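Local coordinates for protein threonine synthase (Brucella melitensis bv. 1, PDB 4F4F) that probably catalyses the pyridoxal-phosphate-dependent conversion of O-phospho-L-homoserine and water to L-threonine and phosphate, the last step of threonine biosynthesis, at residues G32-P37 with N320-L325; Y300-V305 with I315-N320; Q179-S184 with A436-L441; I167-G172 with V190-I195; E46-L51 with L246-R251. All coordinates share one frame; numbering follows the deposited sequence.

Interaction 1 (G32-P37 with N320-L325); sequences GGLYLP and NFERLL
Arg323 shows how one long side chain can tie a helix to a strand remote in sequence. From CB to NE the chain runs extended, and its aliphatic part lies obliquely across Leu36: CB and CG touch the leucine methyls, and Arg323 CD packs on Leu36 CD2 at 3.5 Å. Beyond it the guanidinium grips one backbone oxygen side-on. Arg323 NH2 donates to Tyr35 O at 2.7 Å, in the carbonyl plane and on a lone pair, while NE reaches the same Tyr35 O at 3.1 Å from above that plane. Leu34 CB sits over the centre of one guanidinium face, 3.8 Å from Arg323 CZ. The remaining nitrogen, NH1, makes a weak bond to Asn320 OD1 and a hydrogen bond to Ile227 O, so three carbonyl oxygens would help to offset the buried charge. Glu322 OE1 shares a water with Gly32 O, and Glu322 OE2 forms a salt bridge with Arg12 and a hydrogen bond with Thr11. Asn320 ND2 binds the backbone oxygens of Ser226 and Asn261, a residue of the cofactor site. The arrangement joins the small N-terminal antiparallel sheet, strands 8-10 and 35-37, to helix 321-328, which starts beside the pyridoxal-phosphate pocket.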
# COMPACT_ATOMS: atom_id res chain seq x y z
N GLY A 32 13.75 13.23 8.59
CA GLY A 32 13.22 13.19 7.26
C GLY A 32 13.22 11.82 6.60
O GLY A 32 12.69 11.68 5.52
N GLY A 33 13.80 10.82 7.25
CA GLY A 33 13.79 9.49 6.74
C GLY A 33 12.61 8.63 7.12
O GLY A 33 11.64 9.09 7.72
N LEU A 34 12.74 7.35 6.76
CA LEU A 34 11.70 6.38 6.91
C LEU A 34 12.18 5.31 7.88
O LEU A 34 13.35 4.92 7.86
CB LEU A 34 11.36 5.75 5.57
CG LEU A 34 10.93 6.73 4.46
CD1 LEU A 34 10.77 5.97 3.14
CD2 LEU A 34 9.66 7.41 4.88
N TYR A 35 11.26 4.84 8.72
CA TYR A 35 11.61 3.79 9.69
C TYR A 35 11.65 2.37 9.12
O TYR A 35 10.79 1.98 8.34
CB TYR A 35 10.68 3.87 10.92
CG TYR A 35 11.14 4.91 11.89
CD1 TYR A 35 12.30 4.70 12.61
CD2 TYR A 35 10.45 6.09 12.10
CE1 TYR A 35 12.78 5.63 13.50
CE2 TYR A 35 10.90 7.04 13.02
CZ TYR A 35 12.07 6.79 13.74
OH TYR A 35 12.59 7.70 14.67
N LEU A 36 12.67 1.62 9.53
CA LEU A 36 12.83 0.22 9.18
C LEU A 36 13.28 -0.57 10.39
O LEU A 36 13.91 -0.02 11.28
CB LEU A 36 13.89 0.03 8.10
CG LEU A 36 13.54 0.41 6.67
CD1 LEU A 36 14.84 0.42 5.82
CD2 LEU A 36 12.50 -0.55 6.11
N PRO A 37 12.97 -1.88 10.43
CA PRO A 37 13.46 -2.69 11.51
C PRO A 37 14.96 -2.67 11.63
O PRO A 37 15.64 -2.69 10.64
CB PRO A 37 12.97 -4.11 11.19
CG PRO A 37 12.10 -4.01 10.06
CD PRO A 37 12.06 -2.62 9.53
N ASN A 320 8.47 4.91 -1.13
CA ASN A 320 9.20 3.94 -0.32
C ASN A 320 10.47 3.40 -0.95
O ASN A 320 11.14 2.56 -0.37
CB ASN A 320 8.28 2.79 0.03
CG ASN A 320 7.19 3.22 0.98
OD1 ASN A 320 7.49 3.58 2.09
ND2 ASN A 320 5.95 3.21 0.53
N PHE A 321 10.80 3.88 -2.15
CA PHE A 321 12.07 3.42 -2.80
C PHE A 321 13.28 3.68 -1.89
O PHE A 321 14.23 2.89 -1.87
CB PHE A 321 12.24 4.11 -4.14
CG PHE A 321 13.38 3.59 -4.97
CD1 PHE A 321 13.45 2.25 -5.32
CD2 PHE A 321 14.35 4.45 -5.43
CE1 PHE A 321 14.49 1.78 -6.11
CE2 PHE A 321 15.40 3.98 -6.18
CZ PHE A 321 15.47 2.65 -6.54
N GLU A 322 13.22 4.76 -1.13
CA GLU A 322 14.25 5.10 -0.14
C GLU A 322 14.54 3.98 0.83
O GLU A 322 15.70 3.83 1.24
CB GLU A 322 13.87 6.40 0.63
CG GLU A 322 14.84 6.78 1.74
CD GLU A 322 14.52 8.11 2.41
OE1 GLU A 322 13.68 8.88 1.89
OE2 GLU A 322 15.14 8.39 3.44
N ARG A 323 13.54 3.16 1.19
CA ARG A 323 13.80 2.05 2.08
C ARG A 323 14.73 1.05 1.38
O ARG A 323 15.71 0.56 2.00
CB ARG A 323 12.50 1.39 2.56
CG ARG A 323 11.81 2.13 3.66
CD ARG A 323 10.47 1.49 4.04
NE ARG A 323 10.03 1.89 5.37
CZ ARG A 323 9.07 2.77 5.63
NH1 ARG A 323 8.38 3.39 4.67
NH2 ARG A 323 8.77 3.08 6.88
N LEU A 324 14.49 0.79 0.10
CA LEU A 324 15.40 -0.12 -0.60
C LEU A 324 16.77 0.50 -0.79
O LEU A 324 17.80 -0.20 -0.68
CB LEU A 324 14.84 -0.61 -1.94
CG LEU A 324 15.76 -1.50 -2.81
CD1 LEU A 324 16.17 -2.77 -2.07
CD2 LEU A 324 15.09 -1.83 -4.12
N LEU A 325 16.82 1.80 -1.12
CA LEU A 325 18.10 2.47 -1.25
C LEU A 325 18.97 2.27 -0.00
O LEU A 325 20.17 2.03 -0.10
CB LEU A 325 17.91 3.98 -1.49
CG LEU A 325 17.43 4.39 -2.88
CD1 LEU A 325 17.17 5.90 -2.97
CD2 LEU A 325 18.43 3.97 -3.95
O HOH W 1 11.70 9.93 3.61

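Interaction 2 (Y300-V305 with I315-N320)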
# COMPACT_ATOMS: atom_id res chain seq x y z
N TYR A 300 17.67 7.79 -11.29
CA TYR A 300 16.34 8.00 -10.76
C TYR A 300 16.04 9.45 -11.00
O TYR A 300 16.49 10.32 -10.24
CB TYR A 300 16.35 7.70 -9.28
CG TYR A 300 15.03 7.80 -8.56
CD1 TYR A 300 14.17 6.70 -8.49
CD2 TYR A 300 14.68 8.94 -7.85
CE1 TYR A 300 12.99 6.76 -7.77
CE2 TYR A 300 13.50 9.01 -7.13
CZ TYR A 300 12.67 7.91 -7.08
OH TYR A 300 11.50 7.96 -6.34
N GLU A 301 15.32 9.71 -12.09
CA GLU A 301 15.14 11.06 -12.60
C GLU A 301 13.68 11.37 -12.80
O GLU A 301 12.99 10.67 -13.53
CB GLU A 301 15.88 11.24 -13.93
CG GLU A 301 17.38 11.42 -13.77
CD GLU A 301 18.08 11.76 -15.07
OE1 GLU A 301 19.30 11.49 -15.17
OE2 GLU A 301 17.40 12.29 -15.99
N MET A 302 13.22 12.43 -12.16
CA MET A 302 11.81 12.80 -12.24
C MET A 302 11.49 13.30 -13.64
O MET A 302 12.25 14.02 -14.24
CB MET A 302 11.52 13.89 -11.25
CG MET A 302 11.73 13.46 -9.81
SD MET A 302 11.62 14.88 -8.73
CE MET A 302 9.87 15.27 -8.97
N ARG A 303 10.34 12.89 -14.16
CA ARG A 303 9.84 13.39 -15.44
C ARG A 303 8.38 13.75 -15.22
O ARG A 303 7.83 13.50 -14.13
CB ARG A 303 10.01 12.34 -16.54
CG ARG A 303 11.45 12.00 -16.90
CD ARG A 303 11.49 10.92 -17.98
NE ARG A 303 12.83 10.65 -18.54
CZ ARG A 303 13.06 9.76 -19.51
NH1 ARG A 303 12.07 9.04 -20.04
NH2 ARG A 303 14.30 9.57 -19.96
N GLY A 304 7.75 14.34 -16.22
CA GLY A 304 6.36 14.78 -16.10
C GLY A 304 5.47 13.58 -15.87
O GLY A 304 5.78 12.49 -16.32
N VAL A 305 4.38 13.76 -15.12
CA VAL A 305 3.46 12.67 -14.82
C VAL A 305 2.45 12.52 -15.96
O VAL A 305 1.81 13.48 -16.33
CB VAL A 305 2.71 12.96 -13.50
CG1 VAL A 305 1.69 11.87 -13.21
CG2 VAL A 305 3.71 13.11 -12.36
N ILE A 315 2.81 7.83 -10.68
CA ILE A 315 3.74 8.45 -9.73
C ILE A 315 4.84 9.21 -10.43
O ILE A 315 5.34 8.76 -11.48
CB ILE A 315 4.44 7.42 -8.80
CG1 ILE A 315 5.12 6.28 -9.62
CG2 ILE A 315 3.44 6.86 -7.80
CD1 ILE A 315 6.31 5.60 -8.92
N GLN A 316 5.23 10.35 -9.85
CA GLN A 316 6.43 11.07 -10.29
C GLN A 316 7.67 10.48 -9.59
O GLN A 316 8.71 10.25 -10.21
CB GLN A 316 6.30 12.56 -9.98
CG GLN A 316 7.44 13.36 -10.57
CD GLN A 316 7.12 14.84 -10.72
OE1 GLN A 316 6.91 15.55 -9.73
NE2 GLN A 316 7.07 15.31 -11.95
N ILE A 317 7.54 10.24 -8.29
CA ILE A 317 8.56 9.59 -7.47
C ILE A 317 7.92 8.46 -6.65
O ILE A 317 6.72 8.42 -6.46
CB ILE A 317 9.28 10.58 -6.51
CG1 ILE A 317 8.28 11.24 -5.54
CG2 ILE A 317 10.09 11.62 -7.27
CD1 ILE A 317 8.94 12.16 -4.51
N SER A 318 8.74 7.54 -6.18
CA SER A 318 8.23 6.38 -5.49
C SER A 318 8.58 6.50 -3.99
O SER A 318 9.74 6.33 -3.61
CB SER A 318 8.83 5.14 -6.11
OG SER A 318 8.26 3.98 -5.59
N SER A 319 7.57 6.75 -3.16
CA SER A 319 7.81 7.20 -1.79
C SER A 319 8.62 6.21 -0.92
O SER A 319 9.41 6.63 -0.09
CB SER A 319 6.48 7.55 -1.12
OG SER A 319 5.78 6.35 -0.79
N ASN A 320 8.47 4.91 -1.13
CA ASN A 320 9.20 3.94 -0.32
C ASN A 320 10.47 3.40 -0.95
O ASN A 320 11.14 2.56 -0.37
CB ASN A 320 8.28 2.79 0.03
CG ASN A 320 7.19 3.22 0.98
OD1 ASN A 320 7.49 3.58 2.09
ND2 ASN A 320 5.95 3.21 0.53
O HOH W 2 9.05 10.56 -12.91
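Two straight hydrogen bonds mark the inner and outer ends of this contact, and their surroundings differ sharply. At the buried end Tyr300, its CG anti to the backbone N (chi1 -177°), sends its ring inward until the hydroxyl meets the backbone of the facing loop. Ser318 N donates to Tyr300 OH at 2.8 Å with an angle of 173°, lying at the ring edge near its plane. Ile317 CB packs against the same oxygen, 3.4 Å from Tyr300 OH, and the ring also meets those of Phe349 and Phe321, whose planes are turned only slightly from its own.

The outer end is built from side chains at the solvent boundary. Met302 and Ile317 lie side by side, with Met302 CG 3.5 Å from Ile317 CG2. A bend at chi3 (66°) then carries the methionine methyl to the amide of Gln316, Met302 CE standing 3.1 Å from Gln316 OE1. The other arm of that amide is held: Gln316 NE2 donates to Arg303 O at 2.9 Å, almost straight, though from well above the carbonyl plane. Val305 CG2 rests crosswise on Gln316 CB, and a water bridges Arg303 N and Gln316 O.

The tight end borders the active site. Ser318 OG hydrogen-bonds to Gly260 O and its side chain touches Phe262, both cofactor-pocket residues, while Ser319 N hydrogen-bonds to Asn261 OD1. Through Ser318 N, the place of Tyr300 is consistent with that of a second-shell residue positioning the loop behind the glycine-rich pyridoxal-phosphate-binding turn.

Interaction 3 (Q179-S184 with A436-L441)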
# COMPACT_ATOMS: atom_id res chain seq x y z
N GLN A 179 -16.46 7.51 -4.84
CA GLN A 179 -17.09 8.48 -3.94
C GLN A 179 -18.06 7.82 -2.93
O GLN A 179 -18.07 8.16 -1.72
CB GLN A 179 -17.80 9.61 -4.69
CG GLN A 179 -18.29 10.70 -3.75
CD GLN A 179 -18.92 11.88 -4.47
OE1 GLN A 179 -18.22 12.73 -4.99
NE2 GLN A 179 -20.25 11.92 -4.49
N ARG A 180 -18.86 6.88 -3.42
CA ARG A 180 -19.82 6.21 -2.57
C ARG A 180 -19.14 5.44 -1.45
O ARG A 180 -19.63 5.43 -0.34
CB ARG A 180 -20.71 5.30 -3.39
CG ARG A 180 -21.64 6.08 -4.29
CD ARG A 180 -22.78 5.22 -4.80
NE ARG A 180 -24.06 5.68 -4.27
CZ ARG A 180 -24.81 6.64 -4.82
NH1 ARG A 180 -25.96 6.99 -4.25
NH2 ARG A 180 -24.43 7.27 -5.93
N GLN A 181 -17.99 4.83 -1.73
CA GLN A 181 -17.25 4.13 -0.68
C GLN A 181 -16.75 5.07 0.41
O GLN A 181 -16.62 4.67 1.57
CB GLN A 181 -16.12 3.28 -1.28
CG GLN A 181 -16.69 2.10 -2.08
CD GLN A 181 -15.90 0.81 -1.99
OE1 GLN A 181 -14.90 0.65 -2.70
NE2 GLN A 181 -16.40 -0.17 -1.18
N MET A 182 -16.46 6.32 0.07
CA MET A 182 -16.05 7.27 1.10
C MET A 182 -17.22 7.82 1.90
O MET A 182 -17.09 8.12 3.10
CB MET A 182 -15.28 8.45 0.47
CG MET A 182 -13.90 8.07 -0.02
SD MET A 182 -13.00 9.59 -0.37
CE MET A 182 -13.65 9.93 -2.00
N THR A 183 -18.38 7.96 1.24
CA THR A 183 -19.44 8.80 1.79
C THR A 183 -20.64 8.03 2.32
O THR A 183 -21.51 8.62 2.90
CB THR A 183 -19.92 9.79 0.73
OG1 THR A 183 -20.65 9.07 -0.29
CG2 THR A 183 -18.72 10.57 0.12
N SER A 184 -20.70 6.71 2.10
CA SER A 184 -21.85 5.91 2.53
C SER A 184 -21.50 4.83 3.56
O SER A 184 -22.22 3.83 3.69
CB SER A 184 -22.52 5.26 1.32
OG SER A 184 -21.75 4.16 0.83
N ALA A 436 -21.46 -9.49 -5.19
CA ALA A 436 -22.85 -9.51 -4.76
C ALA A 436 -23.08 -8.73 -3.47
O ALA A 436 -24.07 -8.03 -3.35
CB ALA A 436 -23.33 -10.95 -4.60
N TRP A 437 -22.16 -8.83 -2.51
CA TRP A 437 -22.35 -8.16 -1.21
C TRP A 437 -22.28 -6.64 -1.37
O TRP A 437 -22.77 -5.90 -0.52
CB TRP A 437 -21.37 -8.69 -0.16
CG TRP A 437 -19.95 -8.37 -0.50
CD1 TRP A 437 -19.04 -9.12 -1.24
CD2 TRP A 437 -19.24 -7.15 -0.14
NE1 TRP A 437 -17.85 -8.48 -1.36
CE2 TRP A 437 -17.90 -7.28 -0.73
CE3 TRP A 437 -19.57 -5.99 0.57
CZ2 TRP A 437 -16.95 -6.29 -0.58
CZ3 TRP A 437 -18.60 -5.00 0.71
CH2 TRP A 437 -17.32 -5.16 0.15
N LEU A 438 -21.71 -6.17 -2.48
CA LEU A 438 -21.63 -4.74 -2.77
C LEU A 438 -22.61 -4.34 -3.88
O LEU A 438 -22.60 -3.19 -4.36
CB LEU A 438 -20.19 -4.42 -3.15
CG LEU A 438 -19.53 -3.10 -2.77
CD1 LEU A 438 -19.91 -2.62 -1.37
CD2 LEU A 438 -18.02 -3.28 -2.91
N CYS A 439 -23.50 -5.25 -4.28
CA CYS A 439 -24.32 -5.00 -5.44
C CYS A 439 -25.29 -3.83 -5.22
O CYS A 439 -25.83 -3.30 -6.18
CB CYS A 439 -25.10 -6.25 -5.84
SG CYS A 439 -26.51 -6.59 -4.76
N ASP A 440 -25.48 -3.41 -3.97
CA ASP A 440 -26.38 -2.29 -3.63
C ASP A 440 -25.66 -0.94 -3.50
O ASP A 440 -26.29 0.08 -3.21
CB ASP A 440 -27.12 -2.60 -2.32
CG ASP A 440 -26.21 -2.51 -1.10
OD1 ASP A 440 -25.16 -3.19 -1.08
OD2 ASP A 440 -26.51 -1.73 -0.17
N LEU A 441 -24.35 -0.92 -3.73
CA LEU A 441 -23.52 0.25 -3.43
C LEU A 441 -24.06 1.55 -3.99
O LEU A 441 -24.05 2.58 -3.31
CB LEU A 441 -22.11 0.04 -3.99
CG LEU A 441 -21.10 1.18 -3.87
CD1 LEU A 441 -20.83 1.62 -2.44
CD2 LEU A 441 -19.82 0.74 -4.55
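Leu441 projects from the end of a type I beta turn, Leu438 to Leu441, against the last turn of helix 176-183, the helix of a beta-alpha-beta unit in the parallel five-stranded sheet. Its CG stands anti to the backbone N (chi1 176°), which sends CD1 between Arg180 and Gln181 of the helix and Ser184 just past its end. Leu441 CD1 lies 3.8 Å from Arg180 CB, and at 4.2 Å it meets both Gln181 CG and Ser184 OG. The glutamine and the leucine cross at about a right angle, and the methyl meets Gln181 at CG.

The amide of Gln181 is directed further along the loop. A bend at chi2 (-144°) turns the end of Gln181 across Leu438, again nearly perpendicular, and Gln181 NE2 comes to 3.9 Å from Leu438 CD2. This buried nitrogen hydrogen-bonds to Pro112 O.

Arg180 behaves in the opposite way, leaving the apolar contact for a polar rim. It is bent at chi3 (114°) and passes beside the Leu441 carbonyl, with Arg180 CD 3.3 Å from Leu441 O. Its guanidinium continues to the chain beyond the turn, where NH1 bonds to Arg444 O and NH2 forms a salt bridge with Glu446. Glu446 also binds Gln179 and Thr183, which would draw the helix and the loop before strand 449-452 together.

At the helix end Ser184 turns back on Arg180: Ser184 OG donates to Arg180 O at 2.7 Å from above the carbonyl plane, and Ser184 N bonds to that same oxygen.

Interaction 4 (I167-G172 with V190-I195)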
# COMPACT_ATOMS: atom_id res chain seq x y z
N ILE A 167 -11.35 12.97 5.31
CA ILE A 167 -10.76 12.82 3.99
C ILE A 167 -11.32 13.91 3.09
O ILE A 167 -12.57 14.07 2.94
CB ILE A 167 -11.09 11.47 3.39
CG1 ILE A 167 -10.47 10.32 4.22
CG2 ILE A 167 -10.66 11.45 1.92
CD1 ILE A 167 -8.94 10.28 4.29
N LEU A 168 -10.41 14.67 2.50
CA LEU A 168 -10.74 15.70 1.56
C LEU A 168 -10.58 15.14 0.14
O LEU A 168 -9.55 14.52 -0.20
CB LEU A 168 -9.78 16.89 1.77
CG LEU A 168 -9.82 17.73 3.05
CD1 LEU A 168 -9.50 16.95 4.31
CD2 LEU A 168 -8.92 18.94 2.93
N PHE A 169 -11.60 15.36 -0.69
CA PHE A 169 -11.59 14.96 -2.09
C PHE A 169 -12.24 16.04 -2.95
O PHE A 169 -13.02 16.85 -2.44
CB PHE A 169 -12.31 13.63 -2.26
CG PHE A 169 -13.77 13.65 -1.89
CD1 PHE A 169 -14.72 13.94 -2.85
CD2 PHE A 169 -14.18 13.29 -0.62
CE1 PHE A 169 -16.05 13.93 -2.53
CE2 PHE A 169 -15.54 13.32 -0.29
CZ PHE A 169 -16.46 13.63 -1.25
N PRO A 170 -11.91 16.07 -4.24
CA PRO A 170 -12.38 17.19 -5.05
C PRO A 170 -13.84 17.04 -5.44
O PRO A 170 -14.24 16.00 -5.99
CB PRO A 170 -11.48 17.15 -6.27
CG PRO A 170 -10.98 15.74 -6.34
CD PRO A 170 -10.87 15.29 -4.92
N ASN A 171 -14.62 18.08 -5.18
CA ASN A 171 -16.03 18.07 -5.44
C ASN A 171 -16.31 17.78 -6.92
O ASN A 171 -15.72 18.38 -7.80
CB ASN A 171 -16.64 19.42 -5.01
CG ASN A 171 -18.13 19.47 -5.20
OD1 ASN A 171 -18.65 20.13 -6.10
ND2 ASN A 171 -18.83 18.76 -4.36
N GLY A 172 -17.17 16.81 -7.16
CA GLY A 172 -17.61 16.46 -8.50
C GLY A 172 -16.58 15.78 -9.38
O GLY A 172 -16.88 15.47 -10.54
N VAL A 190 -16.46 9.28 10.83
CA VAL A 190 -16.00 9.48 9.48
C VAL A 190 -16.59 10.78 8.95
O VAL A 190 -17.79 11.03 9.11
CB VAL A 190 -16.41 8.33 8.55
CG1 VAL A 190 -16.17 8.74 7.08
CG2 VAL A 190 -15.63 7.06 8.91
N HIS A 191 -15.73 11.59 8.35
CA HIS A 191 -16.10 12.89 7.77
C HIS A 191 -15.54 13.04 6.38
O HIS A 191 -14.35 13.20 6.20
CB HIS A 191 -15.64 14.01 8.69
CG HIS A 191 -16.14 13.84 10.11
ND1 HIS A 191 -17.28 14.40 10.54
CD2 HIS A 191 -15.63 13.12 11.17
CE1 HIS A 191 -17.49 14.05 11.83
NE2 HIS A 191 -16.47 13.26 12.21
N ALA A 192 -16.42 12.99 5.40
CA ALA A 192 -16.01 13.10 4.00
C ALA A 192 -16.23 14.54 3.61
O ALA A 192 -17.35 15.03 3.69
CB ALA A 192 -16.85 12.15 3.12
N LEU A 193 -15.16 15.21 3.19
CA LEU A 193 -15.15 16.62 2.91
C LEU A 193 -14.92 16.80 1.42
O LEU A 193 -13.84 16.52 0.94
CB LEU A 193 -14.03 17.32 3.72
CG LEU A 193 -14.12 17.24 5.25
CD1 LEU A 193 -13.05 18.06 5.96
CD2 LEU A 193 -15.52 17.63 5.72
N SER A 194 -15.96 17.24 0.72
CA SER A 194 -15.95 17.46 -0.72
C SER A 194 -15.54 18.92 -0.93
O SER A 194 -16.36 19.84 -0.79
CB SER A 194 -17.35 17.14 -1.27
OG SER A 194 -17.46 17.25 -2.68
N ILE A 195 -14.27 19.12 -1.27
CA ILE A 195 -13.69 20.47 -1.41
C ILE A 195 -14.02 21.04 -2.80
O ILE A 195 -13.88 20.35 -3.82
CB ILE A 195 -12.15 20.41 -1.20
CG1 ILE A 195 -11.82 19.72 0.15
CG2 ILE A 195 -11.51 21.82 -1.33
CD1 ILE A 195 -12.48 20.37 1.37
O HOH W 3 -18.54 15.44 -4.74
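The Phe169 ring lies along the neighbouring strand, one face turned to its backbone. Over that face, offset toward the rim, sits Ser194 CA, 4.0 Å from the ring centroid in a CH-pi contact, with Leu193 O beside it. Met182 CE of helix 176-183 packs on the opposite face. Ala192 CB meets the edge in the ring plane, 3.8 Å from Phe169 CE2. The ring comes to lie there because CG takes the crowded position between the backbone N and the carbonyl carbon (chi1 63°).

The amide of Asn171 meets its partner, Ser194 OG, in its own plane. With CG anti to the backbone N (chi1 -177°), Asn171 ND2 donates to Ser194 OG at 2.6 Å, nearly straight. A water joins the same hydroxyl to Gly172 N.

Beneath these groups runs a regular parallel ladder. Leu193 N donates to Ile167 O at 2.8 Å, Phe169 N to Leu193 O at 3.0 Å, and Ile195 N to Phe169 O at 2.8 Å. The last rung, Asn171 N to Ile195 O at 2.7 Å, comes from above the carbonyl plane. On the sheet face away from the ring, Leu168 lies alongside Leu193 and obliquely against Ile195, Leu168 CB standing 3.8 Å from Ile195 CG1; helices 199-211 and 455-465 pack there.

The two strands form a beta-alpha-beta crossover with helix 176-183. Its chemistry implies a division of labour: backbone bonds set the register, mostly apolar side chains pack against helices on both faces, and the Asn171-Ser194 side-chain bond adds to the last rung where strand 163-170 ends.

Interaction 5 (E46-L51 with L246-R251)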
# COMPACT_ATOMS: atom_id res chain seq x y z
N GLU A 46 12.46 -24.99 8.24
CA GLU A 46 11.53 -25.79 9.07
C GLU A 46 10.43 -24.92 9.69
O GLU A 46 9.32 -25.36 9.84
CB GLU A 46 12.27 -26.54 10.20
CG GLU A 46 12.98 -27.77 9.73
CD GLU A 46 12.00 -28.82 9.26
OE1 GLU A 46 10.91 -28.96 9.84
OE2 GLU A 46 12.32 -29.48 8.28
N GLN A 47 10.78 -23.68 10.08
CA GLN A 47 9.81 -22.77 10.65
C GLN A 47 8.78 -22.39 9.59
O GLN A 47 7.63 -22.18 9.92
CB GLN A 47 10.45 -21.51 11.27
CG GLN A 47 11.05 -21.78 12.63
CD GLN A 47 12.16 -20.83 13.06
OE1 GLN A 47 12.69 -20.02 12.30
NE2 GLN A 47 12.57 -20.99 14.33
N ILE A 48 9.20 -22.31 8.33
CA ILE A 48 8.24 -22.04 7.25
C ILE A 48 7.39 -23.29 6.98
O ILE A 48 6.16 -23.20 6.84
CB ILE A 48 8.93 -21.50 5.96
CG1 ILE A 48 9.64 -20.16 6.24
CG2 ILE A 48 7.91 -21.40 4.82
CD1 ILE A 48 10.56 -19.71 5.10
N ARG A 49 8.04 -24.46 6.93
CA ARG A 49 7.26 -25.71 6.79
C ARG A 49 6.19 -25.82 7.88
O ARG A 49 5.07 -26.27 7.61
CB ARG A 49 8.15 -26.93 6.76
CG ARG A 49 8.95 -27.07 5.46
CD ARG A 49 9.62 -28.42 5.28
NE ARG A 49 10.67 -28.28 4.28
CZ ARG A 49 11.94 -27.95 4.56
NH1 ARG A 49 12.35 -27.80 5.83
NH2 ARG A 49 12.83 -27.81 3.58
N ALA A 50 6.50 -25.34 9.07
CA ALA A 50 5.56 -25.39 10.20
C ALA A 50 4.32 -24.53 9.99
O ALA A 50 3.32 -24.73 10.65
CB ALA A 50 6.26 -25.04 11.53
N LEU A 51 4.36 -23.59 9.05
CA LEU A 51 3.20 -22.74 8.72
C LEU A 51 2.18 -23.43 7.80
O LEU A 51 1.07 -22.91 7.60
CB LEU A 51 3.68 -21.45 8.05
CG LEU A 51 4.56 -20.61 8.97
CD1 LEU A 51 5.03 -19.36 8.25
CD2 LEU A 51 3.89 -20.31 10.31
N LEU A 246 2.20 -22.66 -2.88
CA LEU A 246 3.01 -23.21 -3.96
C LEU A 246 4.20 -24.06 -3.56
O LEU A 246 4.96 -24.53 -4.42
CB LEU A 246 3.44 -22.08 -4.92
CG LEU A 246 2.25 -21.22 -5.37
CD1 LEU A 246 2.78 -20.01 -6.14
CD2 LEU A 246 1.26 -22.05 -6.16
N GLY A 247 4.34 -24.32 -2.27
CA GLY A 247 5.29 -25.28 -1.80
C GLY A 247 6.47 -24.75 -1.03
O GLY A 247 7.40 -25.52 -0.70
N ALA A 248 6.42 -23.47 -0.67
CA ALA A 248 7.46 -22.92 0.21
C ALA A 248 7.65 -23.78 1.44
O ALA A 248 6.67 -24.29 2.02
CB ALA A 248 7.13 -21.47 0.60
N PRO A 249 8.91 -23.96 1.89
CA PRO A 249 10.14 -23.36 1.42
C PRO A 249 10.91 -24.25 0.47
O PRO A 249 12.04 -23.94 0.16
CB PRO A 249 10.96 -23.23 2.70
CG PRO A 249 10.61 -24.44 3.46
CD PRO A 249 9.15 -24.76 3.09
N ASP A 250 10.32 -25.35 0.02
CA ASP A 250 11.05 -26.33 -0.77
C ASP A 250 11.24 -25.94 -2.23
O ASP A 250 12.02 -26.56 -2.94
CB ASP A 250 10.36 -27.68 -0.67
CG ASP A 250 10.50 -28.25 0.72
OD1 ASP A 250 11.64 -28.51 1.12
OD2 ASP A 250 9.53 -28.35 1.43
N ARG A 251 10.51 -24.94 -2.69
CA ARG A 251 10.95 -24.32 -3.93
C ARG A 251 10.75 -22.82 -3.81
O ARG A 251 9.89 -22.35 -3.07
CB ARG A 251 10.20 -24.91 -5.12
CG ARG A 251 8.75 -24.61 -5.17
CD ARG A 251 8.18 -25.11 -6.47
NE ARG A 251 6.74 -25.01 -6.50
CZ ARG A 251 6.01 -24.99 -7.60
NH1 ARG A 251 4.71 -24.91 -7.48
NH2 ARG A 251 6.56 -25.07 -8.81
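A cis peptide bond precedes Pro249, and its ring is wedged under the arginine of a distant helix. Arg49 crosses the proline at about a right angle: Arg49 CG lies 3.3 Å from Pro249 CD, and Pro249 CG sits under one face of the guanidinium, offset toward its rim. Beside it Ile48, directed at the loop, slides past the proline the opposite way, with Ile48 CG2 4.0 Å from Pro249 CD.

The loop leaves helix 236-245 through a Schellman motif, in which Gly247 has the positive phi (112°). It leads on to strand 253-258, so the contact fastens helix 45-49 of the N-terminal region to a helix-to-strand connection of the cofactor-binding part.

Arg49 is extended from CG to NE and forms a side-on salt bridge with Asp250, one nitrogen to each oxygen. Arg49 NH2 reaches Asp250 OD1 at 2.8 Å from above the carboxylate plane, whereas Arg49 NE meets the syn lone pair of Asp250 OD2 at 3.1 Å. The guanidinium and carboxylate planes are 31° apart. A second salt bridge, Arg49 NH1 to Glu46 OE2 at 3.0 Å, extends the network, and Asp250 OD2 forms a further one with Arg52.

Interactions 1 and 2 share Asn320 and touch, Phe321 CD2 lying 3.6 Å from Tyr300 CE1; together they hold the chain running past the cofactor pocket into helix 321-328. Interactions 3 and 4 form a second pair on one beta-alpha-beta unit: the strands of interaction 4 carry the helix of interaction 3. Interaction 5 stands apart, its centre about 45 Å from that of interaction 4, though like interaction 1 it ties the N-terminal region to the cofactor-binding part. Chemistry follows place. The buried contacts 1, 3 and 4 rely on carbonyl-gripping arginine, leucine packing and a backbone ladder, whereas the partly buried 2 and 5, which include exposed residues, use a methionine-amide contact and a charged network.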